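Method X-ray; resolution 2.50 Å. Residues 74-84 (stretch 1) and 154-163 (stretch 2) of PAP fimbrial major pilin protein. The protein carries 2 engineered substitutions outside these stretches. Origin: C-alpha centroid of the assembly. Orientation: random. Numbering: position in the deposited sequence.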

ATOM      1  N   LYS B  74      15.793  12.193   0.565  1.00 62.48           N
ATOM      2  CA  LYS B  74      15.747  10.993  -0.266  1.00 62.45           C
ATOM      3  C   LYS B  74      14.307  10.572  -0.552  1.00 62.47           C
ATOM      4  O   LYS B  74      13.358  11.167  -0.036  1.00 63.11           O
ATOM      5  CB  LYS B  74      16.497   9.850   0.414  1.00 61.90           C
ATOM      6  N   GLY B  75      14.159   9.541  -1.381  1.00 60.60           N
ATOM      7  CA  GLY B  75      12.838   9.046  -1.733  1.00 56.45           C
ATOM      8  C   GLY B  75      12.840   7.549  -1.983  1.00 53.14           C
ATOM      9  O   GLY B  75      13.748   7.012  -2.628  1.00 52.39           O
ATOM     10  N   THR B  76      11.823   6.868  -1.463  1.00 49.08           N
ATOM     11  CA  THR B  76      11.703   5.426  -1.627  1.00 44.86           C
ATOM     12  C   THR B  76      10.777   5.087  -2.787  1.00 42.14           C
ATOM     13  O   THR B  76      10.419   3.927  -2.991  1.00 42.41           O
ATOM     14  CB  THR B  76      11.162   4.773  -0.355  1.00 44.33           C
ATOM     15  OG1 THR B  76      10.072   5.554   0.149  1.00 46.40           O
ATOM     16  CG2 THR B  76      12.249   4.680   0.694  1.00 42.89           C
ATOM     17  N   VAL B  77      10.384   6.110  -3.539  1.00 37.60           N
ATOM     18  CA  VAL B  77       9.523   5.915  -4.696  1.00 35.04           C
ATOM     19  C   VAL B  77      10.109   6.677  -5.883  1.00 34.29           C
ATOM     20  O   VAL B  77      10.124   7.908  -5.883  1.00 34.38           O
ATOM     21  CB  VAL B  77       8.088   6.433  -4.432  1.00 33.08           C
ATOM     22  CG1 VAL B  77       7.158   6.011  -5.559  1.00 29.05           C
ATOM     23  CG2 VAL B  77       7.589   5.903  -3.111  1.00 34.20           C
ATOM     24  N   LYS B  78      10.610   5.949  -6.878  1.00 32.24           N
ATOM     25  CA  LYS B  78      11.164   6.582  -8.069  1.00 30.35           C
ATOM     26  C   LYS B  78      10.001   7.034  -8.940  1.00 29.25           C
ATOM     27  O   LYS B  78       8.992   6.342  -9.064  1.00 27.96           O
ATOM     28  CB  LYS B  78      12.048   5.610  -8.832  1.00 31.18           C
ATOM     29  N   LEU B  79      10.148   8.204  -9.543  1.00 28.97           N
ATOM     30  CA  LEU B  79       9.096   8.767 -10.371  1.00 29.34           C
ATOM     31  C   LEU B  79       9.620   9.054 -11.774  1.00 29.50           C
ATOM     32  O   LEU B  79      10.723   9.574 -11.932  1.00 31.58           O
ATOM     33  CB  LEU B  79       8.591  10.040  -9.697  1.00 29.61           C
ATOM     34  CG  LEU B  79       7.463  10.840 -10.331  1.00 32.06           C
ATOM     35  CD1 LEU B  79       6.942  11.841  -9.313  1.00 32.57           C
ATOM     36  CD2 LEU B  79       7.968  11.548 -11.574  1.00 33.16           C
ATOM     37  N   ALA B  80       8.845   8.706 -12.797  1.00 28.28           N
ATOM     38  CA  ALA B  80       9.283   8.942 -14.169  1.00 27.83           C
ATOM     39  C   ALA B  80       8.157   8.969 -15.201  1.00 28.16           C
ATOM     40  O   ALA B  80       7.113   8.325 -15.034  1.00 28.35           O
ATOM     41  CB  ALA B  80      10.325   7.894 -14.569  1.00 25.34           C
ATOM     42  N   PHE B  81       8.373   9.726 -16.273  1.00 26.90           N
ATOM     43  CA  PHE B  81       7.388   9.812 -17.337  1.00 26.09           C
ATOM     44  C   PHE B  81       7.889   9.015 -18.528  1.00 28.96           C
ATOM     45  O   PHE B  81       9.096   8.946 -18.786  1.00 28.67           O
ATOM     46  CB  PHE B  81       7.160  11.255 -17.769  1.00 23.27           C
ATOM     47  CG  PHE B  81       6.394  12.080 -16.780  1.00 21.83           C
ATOM     48  CD1 PHE B  81       7.025  12.629 -15.671  1.00 20.48           C
ATOM     49  CD2 PHE B  81       5.044  12.329 -16.972  1.00 19.57           C
ATOM     50  CE1 PHE B  81       6.319  13.423 -14.770  1.00 20.11           C
ATOM     51  CE2 PHE B  81       4.327  13.122 -16.078  1.00 20.27           C
ATOM     52  CZ  PHE B  81       4.964  13.671 -14.974  1.00 19.91           C
ATOM     53  N   THR B  82       6.960   8.407 -19.254  1.00 30.86           N
ATOM     54  CA  THR B  82       7.323   7.630 -20.421  1.00 32.75           C
ATOM     55  C   THR B  82       6.323   7.807 -21.546  1.00 33.25           C
ATOM     56  O   THR B  82       5.113   7.831 -21.325  1.00 33.36           O
ATOM     57  CB  THR B  82       7.465   6.134 -20.065  1.00 33.40           C
ATOM     58  OG1 THR B  82       8.811   5.886 -19.638  1.00 34.20           O
ATOM     59  CG2 THR B  82       7.138   5.247 -21.259  1.00 33.52           C
ATOM     60  N   GLY B  83       6.857   7.944 -22.753  1.00 33.69           N
ATOM     61  CA  GLY B  83       6.041   8.110 -23.938  1.00 34.06           C
ATOM     62  C   GLY B  83       6.955   8.255 -25.139  1.00 34.34           C
ATOM     63  O   GLY B  83       8.152   8.496 -24.971  1.00 34.42           O
ATOM     64  N   PRO B  84       6.435   8.101 -26.364  1.00 34.90           N
ATOM     65  CA  PRO B  84       7.253   8.232 -27.576  1.00 34.96           C
ATOM     66  C   PRO B  84       7.854   9.630 -27.647  1.00 35.68           C
ATOM     67  O   PRO B  84       7.165  10.618 -27.378  1.00 35.62           O
ATOM     68  CB  PRO B  84       6.248   7.986 -28.686  1.00 34.58           C
ATOM     69  CG  PRO B  84       4.975   8.528 -28.096  1.00 34.54           C
ATOM     70  CD  PRO B  84       5.013   7.946 -26.710  1.00 33.90           C
ATOM     71  N   ALA B 154      -1.996  12.959 -27.237  1.00 32.92           N
ATOM     72  CA  ALA B 154      -0.863  12.212 -26.710  1.00 32.26           C
ATOM     73  C   ALA B 154      -1.186  11.619 -25.349  1.00 31.24           C
ATOM     74  O   ALA B 154      -2.102  12.075 -24.653  1.00 31.04           O
ATOM     75  CB  ALA B 154       0.368  13.113 -26.606  1.00 30.85           C
ATOM     76  N   VAL B 155      -0.430  10.591 -24.987  1.00 31.02           N
ATOM     77  CA  VAL B 155      -0.586   9.924 -23.696  1.00 31.05           C
ATOM     78  C   VAL B 155       0.793   9.725 -23.104  1.00 30.32           C
ATOM     79  O   VAL B 155       1.704   9.259 -23.781  1.00 31.01           O
ATOM     80  CB  VAL B 155      -1.238   8.525 -23.818  1.00 31.00           C
ATOM     81  CG1 VAL B 155      -1.268   7.846 -22.438  1.00 31.38           C
ATOM     82  CG2 VAL B 155      -2.643   8.646 -24.376  1.00 29.58           C
ATOM     83  N   ALA B 156       0.949  10.085 -21.842  1.00 29.57           N
ATOM     84  CA  ALA B 156       2.231   9.915 -21.182  1.00 29.53           C
ATOM     85  C   ALA B 156       2.037   8.982 -19.990  1.00 28.93           C
ATOM     86  O   ALA B 156       1.030   9.076 -19.287  1.00 29.41           O
ATOM     87  CB  ALA B 156       2.758  11.268 -20.726  1.00 28.93           C
ATOM     88  N   ASN B 157       2.978   8.069 -19.769  1.00 29.79           N
ATOM     89  CA  ASN B 157       2.864   7.160 -18.626  1.00 31.07           C
ATOM     90  C   ASN B 157       3.584   7.714 -17.416  1.00 29.76           C
ATOM     91  O   ASN B 157       4.794   7.938 -17.461  1.00 32.53           O
ATOM     92  CB  ASN B 157       3.441   5.777 -18.933  1.00 32.39           C
ATOM     93  CG  ASN B 157       2.535   4.955 -19.814  1.00 36.77           C
ATOM     94  OD1 ASN B 157       1.331   4.827 -19.549  1.00 37.39           O
ATOM     95  ND2 ASN B 157       3.103   4.384 -20.873  1.00 38.56           N
ATOM     96  N   PHE B 158       2.828   7.944 -16.348  1.00 27.62           N
ATOM     97  CA  PHE B 158       3.371   8.445 -15.096  1.00 27.72           C
ATOM     98  C   PHE B 158       3.716   7.196 -14.297  1.00 29.02           C
ATOM     99  O   PHE B 158       2.832   6.529 -13.758  1.00 29.62           O
ATOM    100  CB  PHE B 158       2.315   9.270 -14.360  1.00 27.76           C
ATOM    101  CG  PHE B 158       2.817   9.928 -13.109  1.00 26.16           C
ATOM    102  CD1 PHE B 158       3.890  10.811 -13.152  1.00 25.78           C
ATOM    103  CD2 PHE B 158       2.209   9.679 -11.888  1.00 24.48           C
ATOM    104  CE1 PHE B 158       4.348  11.441 -11.991  1.00 26.01           C
ATOM    105  CE2 PHE B 158       2.658  10.306 -10.725  1.00 24.26           C
ATOM    106  CZ  PHE B 158       3.729  11.188 -10.778  1.00 23.54           C
ATOM    107  N   ASN B 159       5.003   6.884 -14.222  1.00 29.92           N
ATOM    108  CA  ASN B 159       5.455   5.681 -13.536  1.00 30.80           C
ATOM    109  C   ASN B 159       6.024   5.867 -12.129  1.00 30.26           C
ATOM    110  O   ASN B 159       6.988   6.610 -11.923  1.00 31.17           O
ATOM    111  CB  ASN B 159       6.485   4.976 -14.420  1.00 33.62           C
ATOM    112  CG  ASN B 159       6.164   5.114 -15.909  1.00 38.70           C
ATOM    113  OD1 ASN B 159       5.065   4.770 -16.356  1.00 38.97           O
ATOM    114  ND2 ASN B 159       7.126   5.625 -16.681  1.00 38.87           N
ATOM    115  N   LEU B 160       5.412   5.181 -11.167  1.00 28.17           N
ATOM    116  CA  LEU B 160       5.846   5.212  -9.773  1.00 26.16           C
ATOM    117  C   LEU B 160       6.385   3.825  -9.429  1.00 26.44           C
ATOM    118  O   LEU B 160       5.631   2.844  -9.412  1.00 25.40           O
ATOM    119  CB  LEU B 160       4.669   5.546  -8.852  1.00 25.69           C
ATOM    120  CG  LEU B 160       4.033   6.916  -9.089  1.00 25.74           C
ATOM    121  CD1 LEU B 160       2.910   7.161  -8.089  1.00 22.79           C
ATOM    122  CD2 LEU B 160       5.112   7.986  -8.967  1.00 25.76           C
ATOM    123  N   THR B 161       7.687   3.737  -9.171  1.00 24.59           N
ATOM    124  CA  THR B 161       8.304   2.460  -8.851  1.00 24.88           C
ATOM    125  C   THR B 161       8.781   2.462  -7.407  1.00 25.14           C
ATOM    126  O   THR B 161       9.743   3.143  -7.059  1.00 25.26           O
ATOM    127  CB  THR B 161       9.494   2.166  -9.785  1.00 25.15           C
ATOM    128  OG1 THR B 161       9.052   2.198 -11.147  1.00 25.46           O
ATOM    129  CG2 THR B 161      10.076   0.799  -9.490  1.00 22.92           C
ATOM    130  N   TYR B 162       8.099   1.685  -6.569  1.00 24.23           N
ATOM    131  CA  TYR B 162       8.428   1.612  -5.157  1.00 23.69           C
ATOM    132  C   TYR B 162       9.585   0.702  -4.814  1.00 24.81           C
ATOM    133  O   TYR B 162       9.789  -0.339  -5.432  1.00 24.54           O
ATOM    134  CB  TYR B 162       7.206   1.167  -4.355  1.00 21.50           C
ATOM    135  CG  TYR B 162       6.034   2.081  -4.535  1.00 20.58           C
ATOM    136  CD1 TYR B 162       5.315   2.089  -5.732  1.00 19.75           C
ATOM    137  CD2 TYR B 162       5.679   2.989  -3.543  1.00 20.50           C
ATOM    138  CE1 TYR B 162       4.273   2.983  -5.939  1.00 20.20           C
ATOM    139  CE2 TYR B 162       4.633   3.897  -3.739  1.00 21.06           C
ATOM    140  CZ  TYR B 162       3.938   3.887  -4.940  1.00 21.22           C
ATOM    141  OH  TYR B 162       2.920   4.788  -5.156  1.00 23.39           O
ATOM    142  N   GLN B 163      10.360   1.117  -3.823  1.00 27.41           N
ATOM    143  CA  GLN B 163      11.455   0.293  -3.353  1.00 29.53           C
ATOM    144  C   GLN B 163      10.988  -0.296  -2.043  1.00 27.20           C
ATOM    145  O   GLN B 163       9.970   0.225  -1.542  1.00 26.44           O
ATOM    146  CB  GLN B 163      12.707   1.126  -3.161  1.00 32.47           C
ATOM    147  CG  GLN B 163      13.433   1.292  -4.456  1.00 38.89           C
ATOM    148  CD  GLN B 163      14.623   2.172  -4.324  1.00 43.56           C
ATOM    149  OE1 GLN B 163      14.498   3.354  -3.994  1.00 48.57           O
ATOM    150  NE2 GLN B 163      15.802   1.613  -4.579  1.00 45.47           N
ATOM    151  OXT GLN B 163      11.618  -1.250  -1.556  1.00 25.85           O
TER
HETATM  152  O   HOH W   1       9.076   4.812 -11.894  1.00 33.24           O

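Strands 77-82 and 154-162 of the PAP pilin run antiparallel, their N-to-C directions 161° apart and their axes approaching to 4.6 Å. Lys78, Ala80 and Thr82 form the hydrogen-bonded pairs with Thr161, Asn159 and Asn157. Each residue gives its N and takes with its O: Lys78 N to Thr161 O, 2.9 Å, and Thr161 N to Lys78 O, 2.9 Å, set the pattern, and Gln163 N also donates to Thr76 O, 2.9 Å, just before strand 77-82. Between these pairs some CA-H groups face carbonyls, as Phe81 CA does Asn157 O at 3.2 Å.

Alternation of side chains along each strand puts Val77, Leu79, Phe81, Phe158, Leu160 and Tyr162 on one buried, apolar face. Val77 adopts t (chi1 -171°), which sets CG1 over a face of the Tyr162 ring, 3.8 Å from its centroid and 13° off the normal, a CH-pi contact; its CG2 lies 3.5 Å from Tyr162 CD2. Tyr162 is m (chi1 -58°), and its ring lies beside Val77. Leu79, t at both chi angles, meets both Phe158 and Leu160: its CG is 3.6 Å from Phe158 CE1 and 3.9 Å from Leu160 CD2. Phe158 is t and Phe81 m (chi1 -73°), and the ends of both side chains come nearer the opposing strand. Their rings meet obliquely, planes at 56° and centroids 5.2 Å apart, with Phe158 CD1 over one face of Phe81, 3.6 Å from its CZ.

Lys78, modelled only to CB, Ala80, Thr82, Asn157, Asn159 and Thr161 form the other, more polar and partly exposed face. Asn159, m at chi1 -35°, has its end nearer stretch 1, with ND2 3.4 Å from Thr82 OG1. Thr82, at chi1 -88°, makes a weak hydrogen bond from OG1 to Phe81 O (3.2 Å). A water links Lys78 O (3.2 Å from the water O) to Thr161 OG1 (2.7 Å from the same O).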